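Local coordinates for oxidoreductase, short chain dehydrogenase/reductase family (Burkholderia thailandensis, PDB 5WJS), which binds NADH and probably catalyses an NADH-dependent oxidation or reduction, as short-chain dehydrogenases/reductases do, at residues A117-A122 with V169-I174; N212-G217 with G250-M255. All coordinates share one frame; numbering follows the deposited sequence.

Contact 1 of 2, residues A117-A122 with V169-I174; sequences ALVNNA and VNLGSI. With NAI (1,4-dihydronicotinamide adenine dinucleotide), chain C.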
ATOM      1  N   ALA A 117       1.324  13.234 -11.922  1.00 29.68           N
ATOM      2  CA  ALA A 117       0.811  11.907 -11.604  1.00 26.65           C
ATOM      3  C   ALA A 117      -0.211  11.482 -12.651  1.00 30.26           C
ATOM      4  O   ALA A 117      -1.020  12.295 -13.112  1.00 31.93           O
ATOM      5  CB  ALA A 117       0.190  11.883 -10.201  1.00 26.07           C
ATOM      6  N   LEU A 118      -0.170  10.201 -13.019  1.00 30.88           N
ATOM      7  CA  LEU A 118      -1.056   9.615 -14.023  1.00 30.10           C
ATOM      8  C   LEU A 118      -1.725   8.376 -13.445  1.00 34.17           C
ATOM      9  O   LEU A 118      -1.040   7.473 -12.953  1.00 27.66           O
ATOM     10  CB  LEU A 118      -0.273   9.237 -15.298  1.00 24.77           C
ATOM     11  CG  LEU A 118      -0.951   8.330 -16.334  1.00 26.99           C
ATOM     12  CD1 LEU A 118      -2.166   9.013 -16.967  1.00 24.88           C
ATOM     13  CD2 LEU A 118       0.050   7.886 -17.422  1.00 23.56           C
ATOM     14  N   VAL A 119      -3.052   8.317 -13.520  1.00 28.63           N
ATOM     15  CA  VAL A 119      -3.800   7.123 -13.142  1.00 28.53           C
ATOM     16  C   VAL A 119      -4.413   6.541 -14.408  1.00 29.62           C
ATOM     17  O   VAL A 119      -5.357   7.119 -14.975  1.00 29.76           O
ATOM     18  CB  VAL A 119      -4.879   7.414 -12.093  1.00 32.38           C
ATOM     19  CG1 VAL A 119      -5.601   6.114 -11.727  1.00 34.37           C
ATOM     20  CG2 VAL A 119      -4.263   8.062 -10.859  1.00 30.73           C
ATOM     21  N   ASN A 120      -3.873   5.402 -14.856  1.00 27.27           N
ATOM     22  CA  ASN A 120      -4.321   4.724 -16.078  1.00 30.63           C
ATOM     23  C   ASN A 120      -5.472   3.803 -15.704  1.00 34.77           C
ATOM     24  O   ASN A 120      -5.261   2.651 -15.343  1.00 30.09           O
ATOM     25  CB  ASN A 120      -3.187   3.919 -16.714  1.00 27.09           C
ATOM     26  CG  ASN A 120      -2.185   4.778 -17.457  1.00 27.91           C
ATOM     27  OD1 ASN A 120      -2.543   5.630 -18.279  1.00 30.14           O
ATOM     28  ND2 ASN A 120      -0.908   4.536 -17.190  1.00 29.38           N
ATOM     29  N   ASN A 121      -6.706   4.296 -15.810  1.00 32.04           N
ATOM     30  CA  ASN A 121      -7.843   3.585 -15.236  1.00 34.40           C
ATOM     31  C   ASN A 121      -8.810   2.984 -16.257  1.00 35.43           C
ATOM     32  O   ASN A 121      -9.450   1.977 -15.954  1.00 29.49           O
ATOM     33  CB  ASN A 121      -8.603   4.535 -14.295  1.00 31.55           C
ATOM     34  CG  ASN A 121      -9.987   4.048 -13.946  1.00 33.53           C
ATOM     35  OD1 ASN A 121     -10.168   3.301 -12.978  1.00 31.14           O
ATOM     36  ND2 ASN A 121     -10.989   4.505 -14.706  1.00 27.65           N
ATOM     37  N   ALA A 122      -8.926   3.549 -17.456  1.00 30.58           N
ATOM     38  CA  ALA A 122      -9.974   3.122 -18.373  1.00 32.86           C
ATOM     39  C   ALA A 122      -9.806   1.662 -18.780  1.00 32.97           C
ATOM     40  O   ALA A 122      -8.688   1.161 -18.941  1.00 29.46           O
ATOM     41  CB  ALA A 122      -9.986   4.009 -19.618  1.00 34.93           C
ATOM     42  N   VAL A 169       0.151   5.210 -11.914  1.00 28.23           N
ATOM     43  CA  VAL A 169      -0.647   4.158 -11.288  1.00 26.35           C
ATOM     44  C   VAL A 169      -1.420   3.467 -12.404  1.00 30.35           C
ATOM     45  O   VAL A 169      -2.255   4.088 -13.080  1.00 27.38           O
ATOM     46  CB  VAL A 169      -1.579   4.713 -10.192  1.00 28.23           C
ATOM     47  CG1 VAL A 169      -2.490   3.619  -9.637  1.00 22.81           C
ATOM     48  CG2 VAL A 169      -0.773   5.346  -9.043  1.00 23.20           C
ATOM     49  N   ASN A 170      -1.120   2.193 -12.625  1.00 27.62           N
ATOM     50  CA  ASN A 170      -1.773   1.400 -13.658  1.00 21.34           C
ATOM     51  C   ASN A 170      -2.827   0.504 -13.016  1.00 24.91           C
ATOM     52  O   ASN A 170      -2.546  -0.173 -12.027  1.00 26.15           O
ATOM     53  CB  ASN A 170      -0.747   0.556 -14.412  1.00 24.41           C
ATOM     54  CG  ASN A 170       0.293   1.400 -15.139  1.00 26.10           C
ATOM     55  OD1 ASN A 170       0.011   2.516 -15.571  1.00 28.95           O
ATOM     56  ND2 ASN A 170       1.501   0.848 -15.301  1.00 24.35           N
ATOM     57  N   LEU A 171      -4.035   0.498 -13.566  1.00 22.77           N
ATOM     58  CA  LEU A 171      -5.104  -0.305 -12.986  1.00 28.15           C
ATOM     59  C   LEU A 171      -5.009  -1.741 -13.501  1.00 27.67           C
ATOM     60  O   LEU A 171      -5.119  -1.990 -14.709  1.00 29.60           O
ATOM     61  CB  LEU A 171      -6.470   0.303 -13.300  1.00 23.88           C
ATOM     62  CG  LEU A 171      -6.991   1.303 -12.252  1.00 29.92           C
ATOM     63  CD1 LEU A 171      -7.490   0.584 -10.978  1.00 25.06           C
ATOM     64  CD2 LEU A 171      -5.939   2.366 -11.896  1.00 25.41           C
ATOM     65  N   GLY A 172      -4.802  -2.675 -12.586  1.00 23.41           N
ATOM     66  CA  GLY A 172      -4.841  -4.094 -12.865  1.00 22.24           C
ATOM     67  C   GLY A 172      -6.208  -4.678 -12.581  1.00 27.25           C
ATOM     68  O   GLY A 172      -7.231  -3.983 -12.654  1.00 29.90           O
ATOM     69  N   SER A 173      -6.229  -5.969 -12.233  1.00 25.30           N
ATOM     70  CA  SER A 173      -7.470  -6.684 -11.932  1.00 28.95           C
ATOM     71  C   SER A 173      -7.153  -7.989 -11.206  1.00 28.93           C
ATOM     72  O   SER A 173      -6.190  -8.671 -11.563  1.00 25.65           O
ATOM     73  CB  SER A 173      -8.251  -7.002 -13.222  1.00 23.60           C
ATOM     74  OG  SER A 173      -9.363  -7.840 -12.928  1.00 27.04           O
ATOM     75  N   ILE A 174      -7.990  -8.366 -10.227  1.00 28.97           N
ATOM     76  CA  ILE A 174      -7.858  -9.702  -9.632  1.00 28.28           C
ATOM     77  C   ILE A 174      -8.505 -10.789 -10.479  1.00 30.69           C
ATOM     78  O   ILE A 174      -8.366 -11.976 -10.152  1.00 31.12           O
ATOM     79  CB  ILE A 174      -8.449  -9.837  -8.207  1.00 28.84           C
ATOM     80  CG1 ILE A 174      -9.974  -9.736  -8.221  1.00 26.37           C
ATOM     81  CG2 ILE A 174      -7.841  -8.804  -7.247  1.00 29.33           C
ATOM     82  CD1 ILE A 174     -10.648 -10.147  -6.885  1.00 29.63           C
TER
HETATM   83  PA  NAI C 301     -15.998   0.845 -15.932  1.00 35.73           P
HETATM   84  O1A NAI C 301     -16.171   0.038 -17.194  1.00 36.88           O
HETATM   85  O2A NAI C 301     -17.235   0.850 -15.035  1.00 39.34           O
HETATM   86  O5B NAI C 301     -15.650   2.418 -16.318  1.00 40.36           O
HETATM   87  C5B NAI C 301     -14.578   2.660 -17.207  1.00 34.50           C
HETATM   88  C4B NAI C 301     -14.586   4.223 -17.459  1.00 42.57           C
HETATM   89  O4B NAI C 301     -13.555   4.427 -18.608  1.00 36.45           O
HETATM   90  C3B NAI C 301     -15.722   4.590 -17.888  1.00 41.07           C
HETATM   91  O3B NAI C 301     -16.122   5.936 -17.433  1.00 30.79           O
HETATM   92  C2B NAI C 301     -15.571   4.617 -19.550  1.00 43.02           C
HETATM   93  O2B NAI C 301     -16.507   5.592 -20.058  1.00 36.98           O
HETATM   94  C1B NAI C 301     -14.351   4.909 -19.823  1.00 35.14           C
HETATM   95  N9A NAI C 301     -14.009   4.055 -20.983  1.00 37.29           N
HETATM   96  C8A NAI C 301     -14.159   2.788 -21.367  1.00 34.11           C
HETATM   97  N7A NAI C 301     -13.639   2.684 -22.603  1.00 34.49           N
HETATM   98  C5A NAI C 301     -13.191   3.894 -22.966  1.00 33.47           C
HETATM   99  C6A NAI C 301     -12.610   4.307 -24.144  1.00 26.29           C
HETATM  100  N6A NAI C 301     -12.139   3.816 -25.481  1.00 33.75           N
HETATM  101  N1A NAI C 301     -12.227   5.570 -24.296  1.00 30.78           N
HETATM  102  C2A NAI C 301     -12.441   6.474 -23.296  1.00 22.42           C
HETATM  103  N3A NAI C 301     -13.041   6.063 -22.124  1.00 30.84           N
HETATM  104  C4A NAI C 301     -13.418   4.771 -21.979  1.00 32.45           C
HETATM  105  O3  NAI C 301     -14.661   0.293 -15.128  1.00 41.46           O
HETATM  106  PN  NAI C 301     -14.513   0.274 -13.514  1.00 39.94           P
HETATM  107  O1N NAI C 301     -14.838   1.619 -12.918  1.00 35.25           O
HETATM  108  O2N NAI C 301     -15.367  -0.773 -12.928  1.00 42.73           O
HETATM  109  O5D NAI C 301     -12.907  -0.154 -13.158  1.00 39.76           O
HETATM  110  C5D NAI C 301     -11.887   0.824 -13.290  1.00 31.87           C
HETATM  111  C4D NAI C 301     -10.517   0.073 -13.327  1.00 38.56           C
HETATM  112  O4D NAI C 301     -10.468  -0.842 -12.372  1.00 34.20           O
HETATM  113  C3D NAI C 301     -10.446  -0.687 -14.632  1.00 36.75           C
HETATM  114  O3D NAI C 301      -9.189  -0.551 -15.155  1.00 30.46           O
HETATM  115  C2D NAI C 301     -10.757  -2.150 -14.246  1.00 38.40           C
HETATM  116  O2D NAI C 301     -10.166  -3.128 -15.216  1.00 37.12           O
HETATM  117  C1D NAI C 301     -10.261  -2.266 -13.050  1.00 35.95           C
HETATM  118  N1N NAI C 301     -10.987  -3.279 -12.260  1.00 45.05           N
HETATM  119  C2N NAI C 301     -12.265  -2.939 -11.642  1.00 41.26           C
HETATM  120  C3N NAI C 301     -13.085  -4.038 -10.913  1.00 47.98           C
HETATM  121  C7N NAI C 301     -14.486  -3.670 -10.362  1.00 40.93           C
HETATM  122  O7N NAI C 301     -15.117  -4.478  -9.771  1.00 44.48           O
HETATM  123  N7N NAI C 301     -15.027  -2.303 -10.582  1.00 41.86           N
HETATM  124  C4N NAI C 301     -12.489  -5.432 -10.626  1.00 43.98           C
HETATM  125  C5N NAI C 301     -10.968  -5.532 -10.965  1.00 44.84           C
HETATM  126  C6N NAI C 301     -10.437  -4.626 -12.094  1.00 43.09           C
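Val169 N donates to Leu118 O at 2.8 Å, the first rung of a parallel ladder. Asn120 supplies the next two, its N reaching Val169 O at 2.7 Å and its O accepting from Leu171 N. The strands 117-120 and 169-171 are parallel, 6° apart.

On one face of the sheet, Asn120 and Asn170 lie side by side and point the same way, both with CG beside the backbone N (chi1 -77° and -62°). Asn120 ND2 therefore meets Asn170 OD1 at 2.7 Å in a nearly straight bond lying in the Asn120 amide plane. Asn170 ND2 goes on to Thr197 OG1, so this buried amide is held at both ends.

On the other face the contact is apolar: Val119 CG1 packs on Leu171 CD2 at 3.8 Å, under Phe53 of helix 48-59.

At the C-terminal ends of the strands the cofactor takes over. NADH O3D donates to Asn121 O at 2.7 Å, Leu171 CD1 touches the same ribose, and Ser173 CB sits 3.4 Å from C6N of the nicotinamide. Two central parallel strands whose C-terminal ends receive the dinucleotide are the hallmark of the Rossmann fold in short-chain dehydrogenases.

Contact 2 of 2, residues N212-G217 with G250-M255; sequences NTLVPG and GDLARM. With NAI (1,4-dihydronicotinamide adenine dinucleotide), chain C.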
ATOM      1  N   ASN A 212       3.427   1.712 -10.448  1.00 27.89           N
ATOM      2  CA  ASN A 212       2.803   0.670  -9.647  1.00 25.47           C
ATOM      3  C   ASN A 212       1.519   0.223 -10.324  1.00 27.44           C
ATOM      4  O   ASN A 212       0.879   0.991 -11.053  1.00 26.40           O
ATOM      5  CB  ASN A 212       2.485   1.153  -8.223  1.00 25.89           C
ATOM      6  CG  ASN A 212       3.730   1.389  -7.401  1.00 25.63           C
ATOM      7  OD1 ASN A 212       4.452   0.443  -7.078  1.00 24.61           O
ATOM      8  ND2 ASN A 212       3.990   2.667  -7.043  1.00 19.63           N
ATOM      9  N   THR A 213       1.157  -1.034 -10.086  1.00 26.58           N
ATOM     10  CA  THR A 213      -0.145  -1.557 -10.471  1.00 25.07           C
ATOM     11  C   THR A 213      -1.066  -1.517  -9.263  1.00 26.38           C
ATOM     12  O   THR A 213      -0.720  -2.020  -8.186  1.00 24.08           O
ATOM     13  CB  THR A 213      -0.045  -2.985 -11.009  1.00 25.83           C
ATOM     14  OG1 THR A 213       0.895  -3.010 -12.084  1.00 26.58           O
ATOM     15  CG2 THR A 213      -1.419  -3.465 -11.541  1.00 21.82           C
ATOM     16  N   LEU A 214      -2.217  -0.896  -9.434  1.00 27.94           N
ATOM     17  CA  LEU A 214      -3.244  -0.857  -8.406  1.00 25.64           C
ATOM     18  C   LEU A 214      -4.283  -1.895  -8.803  1.00 19.99           C
ATOM     19  O   LEU A 214      -4.871  -1.796  -9.881  1.00 26.07           O
ATOM     20  CB  LEU A 214      -3.859   0.546  -8.302  1.00 25.60           C
ATOM     21  CG  LEU A 214      -4.985   0.774  -7.294  1.00 24.61           C
ATOM     22  CD1 LEU A 214      -4.504   0.413  -5.890  1.00 25.95           C
ATOM     23  CD2 LEU A 214      -5.499   2.231  -7.346  1.00 23.59           C
ATOM     24  N   VAL A 215      -4.510  -2.878  -7.938  1.00 26.04           N
ATOM     25  CA  VAL A 215      -5.337  -4.037  -8.279  1.00 23.44           C
ATOM     26  C   VAL A 215      -6.613  -4.030  -7.435  1.00 30.23           C
ATOM     27  O   VAL A 215      -6.565  -4.358  -6.242  1.00 29.63           O
ATOM     28  CB  VAL A 215      -4.550  -5.345  -8.081  1.00 22.68           C
ATOM     29  CG1 VAL A 215      -5.354  -6.533  -8.618  1.00 24.39           C
ATOM     30  CG2 VAL A 215      -3.167  -5.260  -8.763  1.00 23.67           C
ATOM     31  N   PRO A 216      -7.763  -3.654  -7.986  1.00 27.36           N
ATOM     32  CA  PRO A 216      -9.004  -3.713  -7.204  1.00 24.31           C
ATOM     33  C   PRO A 216      -9.584  -5.116  -7.160  1.00 29.71           C
ATOM     34  O   PRO A 216      -9.399  -5.930  -8.073  1.00 29.98           O
ATOM     35  CB  PRO A 216      -9.959  -2.770  -7.956  1.00 25.98           C
ATOM     36  CG  PRO A 216      -9.195  -2.278  -9.206  1.00 27.42           C
ATOM     37  CD  PRO A 216      -8.002  -3.195  -9.361  1.00 27.51           C
ATOM     38  N   GLY A 217     -10.322  -5.382  -6.081  1.00 31.16           N
ATOM     39  CA  GLY A 217     -11.225  -6.516  -6.035  1.00 25.15           C
ATOM     40  C   GLY A 217     -12.518  -6.190  -6.751  1.00 37.10           C
ATOM     41  O   GLY A 217     -12.569  -5.328  -7.640  1.00 30.53           O
ATOM     42  N   GLY A 250     -14.084   4.304  -3.039  1.00 31.43           N
ATOM     43  CA  GLY A 250     -13.207   5.078  -2.177  1.00 32.95           C
ATOM     44  C   GLY A 250     -12.072   4.273  -1.565  1.00 33.12           C
ATOM     45  O   GLY A 250     -11.010   4.825  -1.270  1.00 34.53           O
ATOM     46  N   ASP A 251     -12.282   2.970  -1.347  1.00 31.18           N
ATOM     47  CA  ASP A 251     -11.191   2.121  -0.872  1.00 26.36           C
ATOM     48  C   ASP A 251     -10.028   2.156  -1.848  1.00 31.30           C
ATOM     49  O   ASP A 251      -8.859   2.240  -1.445  1.00 28.36           O
ATOM     50  CB  ASP A 251     -11.680   0.684  -0.680  1.00 26.37           C
ATOM     51  CG  ASP A 251     -12.668   0.550   0.460  1.00 34.43           C
ATOM     52  OD1 ASP A 251     -12.299   0.894   1.600  1.00 28.87           O
ATOM     53  OD2 ASP A 251     -13.815   0.110   0.219  1.00 35.61           O
ATOM     54  N   LEU A 252     -10.337   2.096  -3.145  1.00 30.59           N
ATOM     55  CA  LEU A 252      -9.295   2.148  -4.163  1.00 30.04           C
ATOM     56  C   LEU A 252      -8.737   3.552  -4.304  1.00 31.73           C
ATOM     57  O   LEU A 252      -7.533   3.720  -4.516  1.00 28.41           O
ATOM     58  CB  LEU A 252      -9.846   1.670  -5.508  1.00 32.08           C
ATOM     59  CG  LEU A 252      -9.714   0.175  -5.802  1.00 24.78           C
ATOM     60  CD1 LEU A 252      -8.231  -0.216  -5.836  1.00 27.35           C
ATOM     61  CD2 LEU A 252     -10.489  -0.661  -4.775  1.00 24.91           C
ATOM     62  N   ALA A 253      -9.606   4.573  -4.223  1.00 26.03           N
ATOM     63  CA  ALA A 253      -9.160   5.945  -4.432  1.00 28.10           C
ATOM     64  C   ALA A 253      -8.172   6.379  -3.353  1.00 33.96           C
ATOM     65  O   ALA A 253      -7.167   7.030  -3.657  1.00 30.77           O
ATOM     66  CB  ALA A 253     -10.364   6.896  -4.468  1.00 28.09           C
ATOM     67  N   ARG A 254      -8.430   6.022  -2.087  1.00 29.86           N
ATOM     68  CA  ARG A 254      -7.500   6.400  -1.027  1.00 28.92           C
ATOM     69  C   ARG A 254      -6.128   5.776  -1.244  1.00 31.67           C
ATOM     70  O   ARG A 254      -5.108   6.417  -0.978  1.00 34.69           O
ATOM     71  CB  ARG A 254      -8.069   6.026   0.343  1.00 26.05           C
ATOM     72  CG  ARG A 254      -9.283   6.911   0.743  1.00 28.26           C
ATOM     73  CD  ARG A 254      -9.709   6.689   2.179  1.00 32.97           C
ATOM     74  NE  ARG A 254      -9.970   5.280   2.475  1.00 35.68           N
ATOM     75  CZ  ARG A 254     -11.149   4.679   2.320  1.00 42.50           C
ATOM     76  NH1 ARG A 254     -12.196   5.365   1.864  1.00 39.66           N
ATOM     77  NH2 ARG A 254     -11.282   3.386   2.620  1.00 33.65           N
ATOM     78  N   MET A 255      -6.077   4.534  -1.743  1.00 30.56           N
ATOM     79  CA  MET A 255      -4.787   3.923  -2.042  1.00 26.63           C
ATOM     80  C   MET A 255      -4.075   4.669  -3.162  1.00 27.73           C
ATOM     81  O   MET A 255      -2.849   4.850  -3.118  1.00 26.55           O
ATOM     82  CB  MET A 255      -4.966   2.451  -2.412  1.00 29.50           C
ATOM     83  CG  MET A 255      -3.635   1.644  -2.480  1.00 21.86           C
ATOM     84  SD  MET A 255      -2.934   1.411  -0.820  1.00 27.59           S
ATOM     85  CE  MET A 255      -1.491   2.477  -0.898  1.00 24.74           C
TER
HETATM   86  PA  NAI C 301     -15.998   0.845 -15.932  1.00 35.73           P
HETATM   87  O1A NAI C 301     -16.171   0.038 -17.194  1.00 36.88           O
HETATM   88  O2A NAI C 301     -17.235   0.850 -15.035  1.00 39.34           O
HETATM   89  O5B NAI C 301     -15.650   2.418 -16.318  1.00 40.36           O
HETATM   90  C5B NAI C 301     -14.578   2.660 -17.207  1.00 34.50           C
HETATM   91  C4B NAI C 301     -14.586   4.223 -17.459  1.00 42.57           C
HETATM   92  O4B NAI C 301     -13.555   4.427 -18.608  1.00 36.45           O
HETATM   93  C3B NAI C 301     -15.722   4.590 -17.888  1.00 41.07           C
HETATM   94  O3B NAI C 301     -16.122   5.936 -17.433  1.00 30.79           O
HETATM   95  C2B NAI C 301     -15.571   4.617 -19.550  1.00 43.02           C
HETATM   96  O2B NAI C 301     -16.507   5.592 -20.058  1.00 36.98           O
HETATM   97  C1B NAI C 301     -14.351   4.909 -19.823  1.00 35.14           C
HETATM   98  N9A NAI C 301     -14.009   4.055 -20.983  1.00 37.29           N
HETATM   99  C8A NAI C 301     -14.159   2.788 -21.367  1.00 34.11           C
HETATM  100  N7A NAI C 301     -13.639   2.684 -22.603  1.00 34.49           N
HETATM  101  C5A NAI C 301     -13.191   3.894 -22.966  1.00 33.47           C
HETATM  102  C6A NAI C 301     -12.610   4.307 -24.144  1.00 26.29           C
HETATM  103  N6A NAI C 301     -12.139   3.816 -25.481  1.00 33.75           N
HETATM  104  N1A NAI C 301     -12.227   5.570 -24.296  1.00 30.78           N
HETATM  105  C2A NAI C 301     -12.441   6.474 -23.296  1.00 22.42           C
HETATM  106  N3A NAI C 301     -13.041   6.063 -22.124  1.00 30.84           N
HETATM  107  C4A NAI C 301     -13.418   4.771 -21.979  1.00 32.45           C
HETATM  108  O3  NAI C 301     -14.661   0.293 -15.128  1.00 41.46           O
HETATM  109  PN  NAI C 301     -14.513   0.274 -13.514  1.00 39.94           P
HETATM  110  O1N NAI C 301     -14.838   1.619 -12.918  1.00 35.25           O
HETATM  111  O2N NAI C 301     -15.367  -0.773 -12.928  1.00 42.73           O
HETATM  112  O5D NAI C 301     -12.907  -0.154 -13.158  1.00 39.76           O
HETATM  113  C5D NAI C 301     -11.887   0.824 -13.290  1.00 31.87           C
HETATM  114  C4D NAI C 301     -10.517   0.073 -13.327  1.00 38.56           C
HETATM  115  O4D NAI C 301     -10.468  -0.842 -12.372  1.00 34.20           O
HETATM  116  C3D NAI C 301     -10.446  -0.687 -14.632  1.00 36.75           C
HETATM  117  O3D NAI C 301      -9.189  -0.551 -15.155  1.00 30.46           O
HETATM  118  C2D NAI C 301     -10.757  -2.150 -14.246  1.00 38.40           C
HETATM  119  O2D NAI C 301     -10.166  -3.128 -15.216  1.00 37.12           O
HETATM  120  C1D NAI C 301     -10.261  -2.266 -13.050  1.00 35.95           C
HETATM  121  N1N NAI C 301     -10.987  -3.279 -12.260  1.00 45.05           N
HETATM  122  C2N NAI C 301     -12.265  -2.939 -11.642  1.00 41.26           C
HETATM  123  C3N NAI C 301     -13.085  -4.038 -10.913  1.00 47.98           C
HETATM  124  C7N NAI C 301     -14.486  -3.670 -10.362  1.00 40.93           C
HETATM  125  O7N NAI C 301     -15.117  -4.478  -9.771  1.00 44.48           O
HETATM  126  N7N NAI C 301     -15.027  -2.303 -10.582  1.00 41.86           N
HETATM  127  C4N NAI C 301     -12.489  -5.432 -10.626  1.00 43.98           C
HETATM  128  C5N NAI C 301     -10.968  -5.532 -10.965  1.00 44.84           C
HETATM  129  C6N NAI C 301     -10.437  -4.626 -12.094  1.00 43.09           C
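Leu252, on helix 249-260, drops its isobutyl group between Leu214 and Pro216 of strand 209-216, a helix-on-sheet layer of the Rossmann fold. The two segments run nearly antiparallel, at 165°, with their axes 9.6 Å apart, and no hydrogen bond joins them: the fit is one of shape.

The hollow is set by the alternation of the strand. Leu214 points to the helix and Val215 away from it, onto Ile174, while the ring of Pro216 offers CB at its flank. Leu252 CD1 enters the gap and touches both walls, with Leu214 CG at 3.7 Å and Pro216 CB at the same 3.7 Å. Leu252 CG and CD2 rest against Pro216 CB. Val219 and Val274 also pack against this leucine.

Leu214 answers with a bump of its own. With CG anti to the backbone N (chi1 179°), it reaches up to the helix, where CD2 comes beside the Leu252 carbonyl O and CD1 lies against Met255 CG. One turn on from Leu252, Met255 brings only the root of its side chain to this spot; the chain then bends at chi2 and chi3 and leads away toward strand 271-274. Turned from the strand, Asp251 makes a salt bridge to Arg265 of the second subunit.

Pro216 works on two fronts: its CB meets the helix, while its CG lies 3.7 Å from N1N of the nicotinamide.

Contact 1 closes before contact 2 opens along the chain, and their centres lie 8 Å apart. Strands 166-171 and 209-216 are neighbours in the seven-stranded parallel sheet, so the contacts join directly: Asn170 N and O probably bond to Asn212 O and Leu214 N. Contact 1 is strand against strand near the centre of the chain; contact 2 lays helix 249-260, which also meets the second subunit, on the face of the neighbouring strand, 209-216. Phe53 of helix 48-59 touches Val119, Leu171 and Leu214, tying both into one core. Both contacts reach NADH: 117-122 and 169-174 meet its nicotinamide-side ribose and nicotinamide, and 212-217 adds a further wall beside the nicotinamide.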